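Local atomic coordinates of glycosyl hydrolase, family 8 (Clostridium perfringens, PDB entry 3REN), a protein that probably hydrolyses alpha-linked glucans such as starch as an alpha-amylase, being a glycosyl hydrolase built on an (alpha/alpha)6-barrel. Residues 259-267 against 278-289. Numbering follows the deposited sequence.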
loop_
_atom_site.group_PDB
_atom_site.type_symbol
_atom_site.label_atom_id
_atom_site.label_comp_id
_atom_site.label_asym_id
_atom_site.label_seq_id
_atom_site.Cartn_x
_atom_site.Cartn_y
_atom_site.Cartn_z
ATOM N N PHE A 259 14.758 0.961 15.250
ATOM C CA PHE A 259 14.034 -0.262 15.619
ATOM C C PHE A 259 14.865 -0.993 16.682
ATOM O O PHE A 259 14.389 -1.466 17.627
ATOM C CB PHE A 259 13.857 -1.172 14.405
ATOM C CG PHE A 259 12.738 -2.216 14.497
ATOM C CD1 PHE A 259 12.061 -2.485 15.654
ATOM C CD2 PHE A 259 12.372 -2.935 13.367
ATOM C CE1 PHE A 259 11.094 -3.410 15.687
ATOM C CE2 PHE A 259 11.406 -3.849 13.414
ATOM C CZ PHE A 259 10.763 -4.099 14.564
ATOM N N LYS A 260 16.150 -1.038 16.460
ATOM C CA LYS A 260 17.017 -1.667 17.416
ATOM C C LYS A 260 17.047 -0.942 18.758
ATOM O O LYS A 260 16.838 -1.537 19.745
ATOM C CB LYS A 260 18.395 -1.824 16.824
ATOM C CG LYS A 260 19.503 -2.165 17.752
ATOM N NZ LYS A 260 20.879 1.271 16.896
ATOM N N LYS A 261 17.230 0.360 18.734
ATOM C CA LYS A 261 17.240 1.150 19.947
ATOM C C LYS A 261 15.924 1.266 20.737
ATOM O O LYS A 261 15.925 0.974 21.864
ATOM C CB LYS A 261 17.804 2.519 19.676
ATOM C CG LYS A 261 18.224 3.268 20.890
ATOM N N ASP A 262 14.810 1.600 20.099
ATOM C CA ASP A 262 13.509 1.660 20.788
ATOM C C ASP A 262 12.886 0.274 21.030
ATOM O O ASP A 262 12.164 0.061 22.007
ATOM C CB ASP A 262 12.525 2.568 20.020
ATOM C CG ASP A 262 12.867 4.060 20.140
ATOM O OD1 ASP A 262 13.865 4.382 20.831
ATOM O OD2 ASP A 262 12.143 4.918 19.556
ATOM N N GLY A 263 13.162 -0.670 20.141
ATOM C CA GLY A 263 12.534 -1.989 20.215
ATOM C C GLY A 263 11.196 -2.035 19.494
ATOM O O GLY A 263 10.529 -3.062 19.471
ATOM N N PHE A 264 10.802 -0.915 18.887
ATOM C CA PHE A 264 9.515 -0.853 18.154
ATOM C C PHE A 264 9.648 0.294 17.167
ATOM O O PHE A 264 10.630 1.038 17.243
ATOM C CB PHE A 264 8.372 -0.527 19.105
ATOM C CG PHE A 264 8.676 0.637 20.039
ATOM C CD1 PHE A 264 8.655 1.957 19.572
ATOM C CD2 PHE A 264 8.964 0.405 21.389
ATOM C CE1 PHE A 264 8.941 3.048 20.424
ATOM C CE2 PHE A 264 9.247 1.480 22.268
ATOM C CZ PHE A 264 9.254 2.801 21.790
ATOM N N LEU A 265 8.663 0.435 16.274
ATOM C CA LEU A 265 8.516 1.617 15.421
ATOM C C LEU A 265 7.114 2.202 15.589
ATOM O O LEU A 265 6.117 1.463 15.747
ATOM C CB LEU A 265 8.811 1.285 13.950
ATOM C CG LEU A 265 10.227 0.774 13.650
ATOM C CD1 LEU A 265 10.279 -0.031 12.321
ATOM C CD2 LEU A 265 11.286 1.929 13.616
ATOM N N VAL A 266 7.043 3.528 15.612
ATOM C CA VAL A 266 5.777 4.205 15.839
ATOM C C VAL A 266 5.377 5.116 14.649
ATOM O O VAL A 266 6.110 5.211 13.664
ATOM C CB VAL A 266 5.798 5.038 17.152
ATOM C CG1 VAL A 266 5.733 4.114 18.381
ATOM C CG2 VAL A 266 7.028 5.919 17.222
ATOM N N ALA A 267 4.222 5.777 14.766
ATOM C CA ALA A 267 3.590 6.496 13.629
ATOM C C ALA A 267 4.304 7.751 13.169
ATOM O O ALA A 267 4.231 8.118 11.991
ATOM C CB ALA A 267 2.107 6.824 13.953
ATOM N N SER A 278 5.013 9.798 18.754
ATOM C CA SER A 278 3.750 9.082 18.859
ATOM C C SER A 278 3.992 7.833 19.680
ATOM O O SER A 278 5.108 7.372 19.756
ATOM C CB SER A 278 3.238 8.673 17.453
ATOM O OG SER A 278 2.046 7.896 17.561
ATOM N N GLN A 279 2.953 7.280 20.280
ATOM C CA GLN A 279 3.073 5.943 20.878
ATOM C C GLN A 279 2.400 4.865 20.033
ATOM O O GLN A 279 2.325 3.690 20.437
ATOM C CB GLN A 279 2.426 5.929 22.253
ATOM C CG GLN A 279 3.304 6.477 23.344
ATOM C CD GLN A 279 2.520 6.585 24.650
ATOM O OE1 GLN A 279 1.689 7.487 24.816
ATOM N NE2 GLN A 279 2.761 5.645 25.565
ATOM N N ILE A 280 1.900 5.260 18.874
ATOM C CA ILE A 280 1.054 4.374 18.084
ATOM C C ILE A 280 1.901 3.493 17.171
ATOM O O ILE A 280 2.682 3.999 16.367
ATOM C CB ILE A 280 -0.000 5.176 17.259
ATOM C CG1 ILE A 280 -0.861 6.068 18.183
ATOM C CG2 ILE A 280 -0.895 4.234 16.395
ATOM C CD1 ILE A 280 -1.462 5.388 19.433
ATOM N N GLU A 281 1.731 2.179 17.309
ATOM C CA GLU A 281 2.302 1.227 16.374
ATOM C C GLU A 281 1.209 0.813 15.348
ATOM O O GLU A 281 0.027 0.976 15.604
ATOM C CB GLU A 281 2.770 -0.011 17.120
ATOM C CG GLU A 281 4.067 0.129 17.914
ATOM C CD GLU A 281 4.329 -1.156 18.678
ATOM O OE1 GLU A 281 5.223 -1.924 18.269
ATOM O OE2 GLU A 281 3.584 -1.425 19.649
ATOM N N SER A 282 1.614 0.241 14.223
ATOM C CA SER A 282 0.664 -0.150 13.174
ATOM C C SER A 282 1.164 -1.396 12.444
ATOM O O SER A 282 2.311 -1.450 12.074
ATOM C CB SER A 282 0.552 1.048 12.197
ATOM O OG SER A 282 0.200 0.667 10.892
ATOM N N PRO A 283 0.299 -2.398 12.209
ATOM C CA PRO A 283 0.720 -3.521 11.350
ATOM C C PRO A 283 1.227 -3.071 9.956
ATOM O O PRO A 283 2.056 -3.748 9.375
ATOM C CB PRO A 283 -0.578 -4.334 11.175
ATOM C CG PRO A 283 -1.426 -3.938 12.385
ATOM C CD PRO A 283 -1.108 -2.516 12.649
ATOM N N SER A 284 0.730 -1.948 9.429
ATOM C CA SER A 284 1.160 -1.470 8.096
ATOM C C SER A 284 2.601 -0.984 8.090
ATOM O O SER A 284 3.322 -1.159 7.102
ATOM C CB SER A 284 0.230 -0.367 7.598
ATOM O OG SER A 284 -1.024 -0.931 7.306
ATOM N N ILE A 285 3.012 -0.352 9.186
ATOM C CA ILE A 285 4.405 0.054 9.370
ATOM C C ILE A 285 5.288 -1.184 9.370
ATOM O O ILE A 285 6.247 -1.288 8.584
ATOM C CB ILE A 285 4.588 0.742 10.706
ATOM C CG1 ILE A 285 3.749 2.010 10.756
ATOM C CG2 ILE A 285 6.088 1.024 10.980
ATOM C CD1 ILE A 285 4.365 3.122 10.051
ATOM N N TYR A 286 4.966 -2.133 10.268
ATOM C CA TYR A 286 5.781 -3.372 10.360
ATOM C C TYR A 286 5.806 -4.179 9.072
ATOM O O TYR A 286 6.847 -4.716 8.701
ATOM C CB TYR A 286 5.350 -4.242 11.547
ATOM C CG TYR A 286 5.710 -3.602 12.877
ATOM C CD1 TYR A 286 7.020 -3.166 13.126
ATOM C CD2 TYR A 286 4.746 -3.400 13.858
ATOM C CE1 TYR A 286 7.383 -2.561 14.343
ATOM C CE2 TYR A 286 5.090 -2.795 15.098
ATOM C CZ TYR A 286 6.414 -2.384 15.320
ATOM O OH TYR A 286 6.766 -1.801 16.516
ATOM N N SER A 287 4.656 -4.246 8.392
ATOM C CA SER A 287 4.573 -4.864 7.061
ATOM C C SER A 287 5.537 -4.287 6.086
ATOM O O SER A 287 6.229 -5.038 5.402
ATOM C CB SER A 287 3.157 -4.750 6.486
ATOM O OG SER A 287 2.259 -5.514 7.273
ATOM N N ASN A 288 5.604 -2.951 6.003
ATOM C CA ASN A 288 6.480 -2.322 5.048
ATOM C C ASN A 288 7.950 -2.538 5.380
ATOM O O ASN A 288 8.775 -2.733 4.481
ATOM C CB ASN A 288 6.165 -0.810 4.969
ATOM C CG ASN A 288 4.970 -0.525 4.069
ATOM O OD1 ASN A 288 4.569 -1.376 3.291
ATOM N ND2 ASN A 288 4.391 0.668 4.181
ATOM N N VAL A 289 8.276 -2.482 6.678
ATOM C CA VAL A 289 9.645 -2.698 7.134
ATOM C C VAL A 289 10.082 -4.123 6.768
ATOM O O VAL A 289 11.192 -4.338 6.271
ATOM C CB VAL A 289 9.755 -2.461 8.660
ATOM C CG1 VAL A 289 11.151 -2.814 9.148
ATOM C CG2 VAL A 289 9.447 -1.000 9.016
HETATM O O HOH W 1 4.477 0.145 13.897
#
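Within the (alpha/alpha)6-barrel, Y286 and L265 join the first turn of one helix to the loop that leaves the preceding helix. The backbone N of L265 donates to Y286 OH at 2.9 Å, and an N-H...O angle of 165° shows the bond to be nearly straight. The same hydroxyl lies 2.3 Å from E281 OE1, improbably short for a hydrogen bond, so that length is doubtful; OE1 sits at the edge of the phenol ring and in its plane, where a chain extended beyond CG carries the carboxylate. A water donates to L265 O (2.8 Å) and accepts from S282 N (2.9 Å), sitting over one face of the Y286 ring near its rim. Further along, A267 N makes a weak bond to I280 O, bent to 120°. On the side of F259 and V289 the contact is apolar: L265 CD1 meets V289 CG2 tip to tip at 3.5 Å and also lies over one face of the F259 ring, offset toward its rim. F259 CZ approaches Y286 CE1 to 3.7 Å, the rings sliding past each other with planes 30° apart. S282 caps helix 283-296, weakly, through OG. Helix 299-312 packs against F259 and Y286, helix 231-243 against I285, and helix 335-346 against S284 and S287.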